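Local coordinates for protein teicoplanin pseudoaglycone deacetylases Orf2 (Actinoplanes teichomyceticus, PDB 3DFF) that probably removes the acetyl group from teicoplanin pseudoaglycone by zinc-dependent amide hydrolysis during the making of this lipoglycopeptide antibiotic, at residues Gln57-His60 against Thr61-Leu65; Lys77-Ile80 against Ala81-His85; Asp248-Ala251 against Arg252-Ala255. One frame throughout, in Å; residues are numbered along the deposited sequence.

Contact 1 of 3, residues Gln57-His60 against Thr61-Leu65; sequences QRMH and TIWGL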
# COMPACT_ATOMS: atom_id res chain seq x y z
N GLN A 57 -9.36 11.52 14.53
CA GLN A 57 -8.92 11.62 15.92
C GLN A 57 -8.94 10.25 16.57
O GLN A 57 -8.01 9.91 17.28
CB GLN A 57 -9.79 12.60 16.70
CG GLN A 57 -9.59 14.02 16.23
CD GLN A 57 -10.45 14.99 16.98
OE1 GLN A 57 -10.44 15.03 18.21
NE2 GLN A 57 -11.19 15.81 16.24
N ARG A 58 -9.99 9.46 16.31
CA ARG A 58 -10.07 8.09 16.83
C ARG A 58 -8.94 7.22 16.30
O ARG A 58 -8.37 6.41 17.04
CB ARG A 58 -11.44 7.47 16.48
CG ARG A 58 -11.69 6.13 17.16
CD ARG A 58 -12.94 5.46 16.63
NE ARG A 58 -12.98 4.04 16.97
CZ ARG A 58 -12.59 3.06 16.16
NH1 ARG A 58 -12.12 3.34 14.95
NH2 ARG A 58 -12.67 1.79 16.55
N MSE A 59 -8.60 7.38 15.03
CA MSE A 59 -7.51 6.61 14.43
C MSE A 59 -6.19 6.98 15.08
O MSE A 59 -5.35 6.11 15.37
CB MSE A 59 -7.42 6.84 12.92
CG MSE A 59 -8.51 6.15 12.12
SE MSE A 59 -8.77 4.25 12.53
CE MSE A 59 -6.93 3.71 12.98
N HIS A 60 -5.99 8.28 15.30
CA HIS A 60 -4.75 8.75 15.92
C HIS A 60 -4.55 8.10 17.29
O HIS A 60 -3.44 7.68 17.62
CB HIS A 60 -4.73 10.27 16.03
CG HIS A 60 -4.71 10.95 14.69
ND1 HIS A 60 -4.93 12.30 14.53
CD2 HIS A 60 -4.51 10.45 13.44
CE1 HIS A 60 -4.86 12.60 13.24
NE2 HIS A 60 -4.60 11.50 12.56
N THR A 61 -5.63 8.00 18.05
CA THR A 61 -5.61 7.33 19.35
C THR A 61 -5.24 5.85 19.24
O THR A 61 -4.44 5.35 20.04
CB THR A 61 -6.96 7.52 20.08
OG1 THR A 61 -7.13 8.92 20.37
CG2 THR A 61 -6.99 6.72 21.38
N ILE A 62 -5.78 5.17 18.22
CA ILE A 62 -5.48 3.76 17.97
C ILE A 62 -4.00 3.60 17.60
O ILE A 62 -3.36 2.58 17.93
CB ILE A 62 -6.43 3.20 16.88
CG1 ILE A 62 -7.82 3.00 17.49
CG2 ILE A 62 -5.89 1.90 16.28
CD1 ILE A 62 -8.92 2.80 16.45
N TRP A 63 -3.44 4.62 16.96
CA TRP A 63 -2.04 4.64 16.54
C TRP A 63 -1.09 5.08 17.66
O TRP A 63 0.11 5.25 17.43
CB TRP A 63 -1.86 5.57 15.34
CG TRP A 63 -2.54 5.08 14.10
CD1 TRP A 63 -2.91 3.80 13.81
CD2 TRP A 63 -2.87 5.87 12.95
NE1 TRP A 63 -3.47 3.75 12.56
CE2 TRP A 63 -3.46 5.01 12.01
CE3 TRP A 63 -2.72 7.23 12.63
CZ2 TRP A 63 -3.91 5.45 10.77
CZ3 TRP A 63 -3.17 7.67 11.41
CH2 TRP A 63 -3.77 6.79 10.49
N GLY A 64 -1.63 5.26 18.86
CA GLY A 64 -0.79 5.64 20.01
C GLY A 64 -0.37 7.09 20.06
O GLY A 64 0.65 7.43 20.68
N LEU A 65 -1.16 7.95 19.42
CA LEU A 65 -0.93 9.38 19.37
C LEU A 65 -2.06 10.12 20.06
O LEU A 65 -3.11 9.55 20.33
CB LEU A 65 -0.82 9.86 17.91
CG LEU A 65 0.26 9.17 17.06
CD1 LEU A 65 0.19 9.63 15.61
CD2 LEU A 65 1.64 9.42 17.66
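His60 O is the acceptor around which the helix ends. Leu65 N reaches it at 2.9 Å. Trp63 N adds a weak, bent hydrogen bond to His60 O at 3.1 Å; its main bond is the one to Met59 O, at 2.9 Å. Together with the bond from Gly64 N to Thr61 O (3.0 Å), the Leu65 bond defines a Schellman motif, with Gly64 at positive phi (77°) as its C-prime residue. One turn earlier, Arg58 O accepts Ile62 N, and Gln57 O takes the amide of Thr61 and, weakly, its hydroxyl OG1.

Trp63 lays one face of its indole over Met59 O, 3.2 Å above the ring plane. Trp63 CZ3 lies near the plane of the His60 imidazole, at its edge, 3.7 Å from His60 CD2; the planes are 35° apart. Both imidazole nitrogens are bonded outside this turn, ND1 to Pro67 O and NE2 to Tyr100 OH, which would fix the ring's rotation. Gln57 NE2 is satisfied by Tyr52 O. In one of two modelled conformers, the bent selenomethionine chain of Met59 (chi2 -50°) brings CE to 3.5 Å from Trp63 NE1.

The Trp63 side chain lies about 5 Å from that of Asp97, seen elsewhere as a zinc ligand. Arg75 makes a cation-pi contact with Trp63, and Ala71 and Tyr74 touch Leu65, so helix 54-62 ends against helix 71-85, while helix 233-237 meets Met59, Ile62 and Trp63 through Leu235.

Contact 2 of 3, residues Lys77-Ile80 against Ala81-His85; sequences KEDI and AALDH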
# COMPACT_ATOMS: atom_id res chain seq x y z
N LYS A 77 8.02 9.43 9.37
CA LYS A 77 9.29 9.07 10.04
C LYS A 77 9.43 7.56 10.20
O LYS A 77 10.50 7.00 9.97
CB LYS A 77 9.46 9.78 11.38
CG LYS A 77 9.66 11.28 11.22
CD LYS A 77 9.88 11.95 12.56
CE LYS A 77 10.23 13.42 12.36
NZ LYS A 77 10.25 14.16 13.65
N GLU A 78 8.32 6.89 10.55
CA GLU A 78 8.32 5.42 10.62
C GLU A 78 8.67 4.79 9.28
O GLU A 78 9.45 3.83 9.23
CB GLU A 78 6.95 4.89 11.05
CG GLU A 78 6.60 5.16 12.47
CD GLU A 78 5.18 4.73 12.83
OE1 GLU A 78 4.39 4.33 11.94
OE2 GLU A 78 4.86 4.84 14.02
N ASP A 79 8.09 5.32 8.21
CA ASP A 79 8.29 4.79 6.87
C ASP A 79 9.76 4.93 6.46
O ASP A 79 10.34 4.03 5.85
CB ASP A 79 7.39 5.53 5.89
CG ASP A 79 7.41 4.94 4.50
OD1 ASP A 79 7.01 3.75 4.32
OD2 ASP A 79 7.78 5.66 3.56
N ILE A 80 10.36 6.07 6.80
CA ILE A 80 11.76 6.28 6.45
C ILE A 80 12.66 5.30 7.21
O ILE A 80 13.58 4.74 6.61
CB ILE A 80 12.17 7.74 6.72
CG1 ILE A 80 11.41 8.66 5.77
CG2 ILE A 80 13.70 7.93 6.58
CD1 ILE A 80 11.50 10.15 6.16
N ALA A 81 12.37 5.07 8.48
CA ALA A 81 13.10 4.08 9.29
C ALA A 81 12.93 2.68 8.68
O ALA A 81 13.92 1.98 8.46
CB ALA A 81 12.64 4.11 10.73
N ALA A 82 11.69 2.30 8.35
CA ALA A 82 11.42 0.98 7.78
C ALA A 82 12.17 0.76 6.47
O ALA A 82 12.86 -0.27 6.32
CB ALA A 82 9.90 0.76 7.58
N LEU A 83 12.06 1.71 5.55
CA LEU A 83 12.69 1.62 4.24
C LEU A 83 14.23 1.73 4.35
O LEU A 83 14.95 1.00 3.66
CB LEU A 83 12.10 2.68 3.28
CG LEU A 83 10.60 2.46 3.03
CD1 LEU A 83 10.00 3.61 2.24
CD2 LEU A 83 10.39 1.14 2.28
N ASP A 84 14.72 2.60 5.23
CA ASP A 84 16.17 2.64 5.55
C ASP A 84 16.65 1.25 6.02
O ASP A 84 17.74 0.81 5.64
CB ASP A 84 16.49 3.65 6.66
CG ASP A 84 16.51 5.10 6.18
OD1 ASP A 84 16.43 5.37 4.97
OD2 ASP A 84 16.64 5.98 7.07
N HIS A 85 15.82 0.56 6.81
CA HIS A 85 16.20 -0.77 7.29
C HIS A 85 16.32 -1.79 6.16
O HIS A 85 17.19 -2.68 6.22
CB HIS A 85 15.24 -1.28 8.37
CG HIS A 85 15.80 -2.42 9.16
ND1 HIS A 85 16.75 -2.25 10.15
CD2 HIS A 85 15.55 -3.75 9.11
CE1 HIS A 85 17.06 -3.42 10.67
NE2 HIS A 85 16.35 -4.35 10.06
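Ile80 and Asp84 run side by side along one flank of helix 71-85, a regular alpha-helical stretch packed against the parallel strands of the mixed sheet of this PIG-L family domain. The regularity is seen in the i to i+4 bonds: Ala81 N to Lys77 O, Ala82 N to Glu78 O, Leu83 N to Asp79 O at 2.9 Å and Asp84 N to Ile80 O at 2.8 Å, with N-H...O angles between 158° and 169°.

Ile80 contributes the most surface. Its CG2 branch lies anti to the backbone N, which sends the methyl toward the next turn, where it comes within 3.6 Å of Asp84 OD2. Beyond the helix, Ile80 also touches His90 and His92 of strand 89-92, and a glycerol, probably from the crystallisation liquor, lies nearby.

Ala81, one residue on, packs its CB on the carbonyl oxygens of the turn before, 3.5 Å from Glu78 O and 3.7 Å from Lys77 O, a small methyl set against the helix backbone. Arg228 also touches Ala81.

Asp79 is buried. With CG anti to the backbone N (chi1 -173°), the carboxylate leans over the Leu83 side chain, crossing it at a slant. Neither oxygen depends on this apolar neighbour: OD1 is bonded to Tyr229 OH and OD2 to His92 NE2, two anchors that would hold the carboxylate plane in place. Leu83, meanwhile, packs on Val40 of strand 37-42 and on His90. The closest approach between two side chains across the contact is that of Leu83 CD1 to Asp79 OD2, 3.3 Å.

Contact 3 of 3, residues Asp248-Ala251 against Arg252-Ala255; sequences DEHA and RQNA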
# COMPACT_ATOMS: atom_id res chain seq x y z
N ASP A 248 3.66 -15.71 8.37
CA ASP A 248 4.44 -16.94 8.15
C ASP A 248 3.54 -18.08 7.64
O ASP A 248 3.92 -18.80 6.73
CB ASP A 248 5.13 -17.37 9.44
CG ASP A 248 6.45 -16.64 9.68
OD1 ASP A 248 7.05 -16.11 8.72
OD2 ASP A 248 6.91 -16.64 10.85
N GLU A 249 2.36 -18.21 8.25
CA GLU A 249 1.41 -19.26 7.90
C GLU A 249 0.86 -19.04 6.50
O GLU A 249 0.70 -19.98 5.72
CB GLU A 249 0.27 -19.32 8.92
CG GLU A 249 -0.83 -20.39 8.63
CD GLU A 249 -0.28 -21.81 8.37
OE1 GLU A 249 0.88 -22.11 8.75
OE2 GLU A 249 -1.03 -22.64 7.80
N HIS A 250 0.64 -17.78 6.15
CA HIS A 250 0.13 -17.47 4.83
C HIS A 250 1.15 -17.87 3.77
O HIS A 250 0.80 -18.48 2.76
CB HIS A 250 -0.22 -15.98 4.73
CG HIS A 250 -0.81 -15.61 3.41
ND1 HIS A 250 -2.12 -15.90 3.07
CD2 HIS A 250 -0.27 -14.99 2.33
CE1 HIS A 250 -2.36 -15.46 1.85
NE2 HIS A 250 -1.25 -14.92 1.37
N ALA A 251 2.41 -17.50 3.99
CA ALA A 251 3.50 -17.88 3.10
C ALA A 251 3.62 -19.40 3.02
O ALA A 251 3.80 -19.94 1.94
CB ALA A 251 4.79 -17.28 3.57
N ARG A 252 3.51 -20.07 4.16
CA ARG A 252 3.66 -21.53 4.19
C ARG A 252 2.56 -22.21 3.36
O ARG A 252 2.84 -23.17 2.64
CB ARG A 252 3.67 -22.05 5.63
CG ARG A 252 4.11 -23.50 5.77
CD ARG A 252 3.53 -24.14 7.04
NE ARG A 252 2.07 -24.23 6.97
CZ ARG A 252 1.40 -25.09 6.21
NH1 ARG A 252 2.03 -25.98 5.44
NH2 ARG A 252 0.07 -25.07 6.21
N GLN A 253 1.33 -21.71 3.44
CA GLN A 253 0.22 -22.20 2.61
C GLN A 253 0.56 -22.23 1.12
O GLN A 253 0.21 -23.17 0.41
CB GLN A 253 -0.99 -21.30 2.76
CG GLN A 253 -1.84 -21.57 3.94
CD GLN A 253 -3.08 -20.69 3.96
OE1 GLN A 253 -3.79 -20.62 4.96
NE2 GLN A 253 -3.35 -20.00 2.85
N ASN A 254 1.21 -21.16 0.66
CA ASN A 254 1.50 -20.98 -0.76
C ASN A 254 2.80 -21.61 -1.22
O ASN A 254 3.13 -21.61 -2.42
CB ASN A 254 1.51 -19.49 -1.09
CG ASN A 254 0.13 -18.88 -1.04
OD1 ASN A 254 -0.88 -19.57 -1.21
ND2 ASN A 254 0.09 -17.57 -0.83
N ALA A 255 3.55 -22.12 -0.27
CA ALA A 255 4.78 -22.86 -0.55
C ALA A 255 5.07 -23.82 0.60
O ALA A 255 5.94 -23.54 1.43
CB ALA A 255 5.92 -21.89 -0.76
O HOH W 1 -3.43 -22.26 6.78
O HOH W 2 -3.54 -17.15 5.20
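Arg252 N to Asp248 O, at 2.9 Å, and Gln253 N to Glu249 O, at the same length, continue the helical bonding of helix 243-254. The pattern then slackens. Asn254 N reaches His250 O only weakly and shares Ala251 O with Ala255 N in two further weak bonds, both markedly bent, while Ala255 lies outside the helix (phi -155°). The backbone bonds thus weaken toward the C-terminal end.

On the outer surface Glu249 and Arg252 lie alongside each other and form a two-pronged, side-on salt bridge. Arg252 NE meets OE1 of Glu249 at 3.0 Å and Arg252 NH2 meets Glu249 OE2 at 3.1 Å, each on the syn side of its oxygen. Both oxygens lie close to the guanidinium plane, yet the carboxylate is turned 30° from it. The bends at chi2 of Glu249 (51°) and at chi3 of Arg252 bring the two groups round to face each other across one turn.

Gln253 is drawn in through solvent: one water is modelled as donating to both Glu249 OE2 and Gln253 OE1, but at unusually short distances, so the detail of this bridge is doubtful. A second water lies in the plane of the His250 ring at its edge, 2.8 Å from ND1, with a weak link to Gln253 OE1. Asn254 ND2 comes 3.7 Å from His250 NE2, the amide steeply inclined to the ring, but the polar partner of NE2 is Glu186 OE1. Asp248, on another side of the helix, is salt-bridged to Arg219.

In this chain His250 and Glu186 carry no metal and hydrogen-bond directly to each other; in a crystal structure of this protein the same pair has been seen as a zinc-binding site.

All three are local, turn-scale contacts on three different helices, two of them at the helix end, and they lie in series along the chain. Contacts 1 and 3 belong to the surface, whereas contact 2 is partly buried within a regular helix. Contacts 1 and 2 come closest in space, about 6 Å between nearest atoms without touching, and contact 3 lies about 15 Å from contact 2 at the nearest atoms. Their chemistry follows: aromatic packing and a Schellman ending in contact 1, apolar groups beside an anchored carboxylate in contact 2, and a charged pair with nearby waters in contact 3. Contact 3 also contains His250, seen as a zinc ligand.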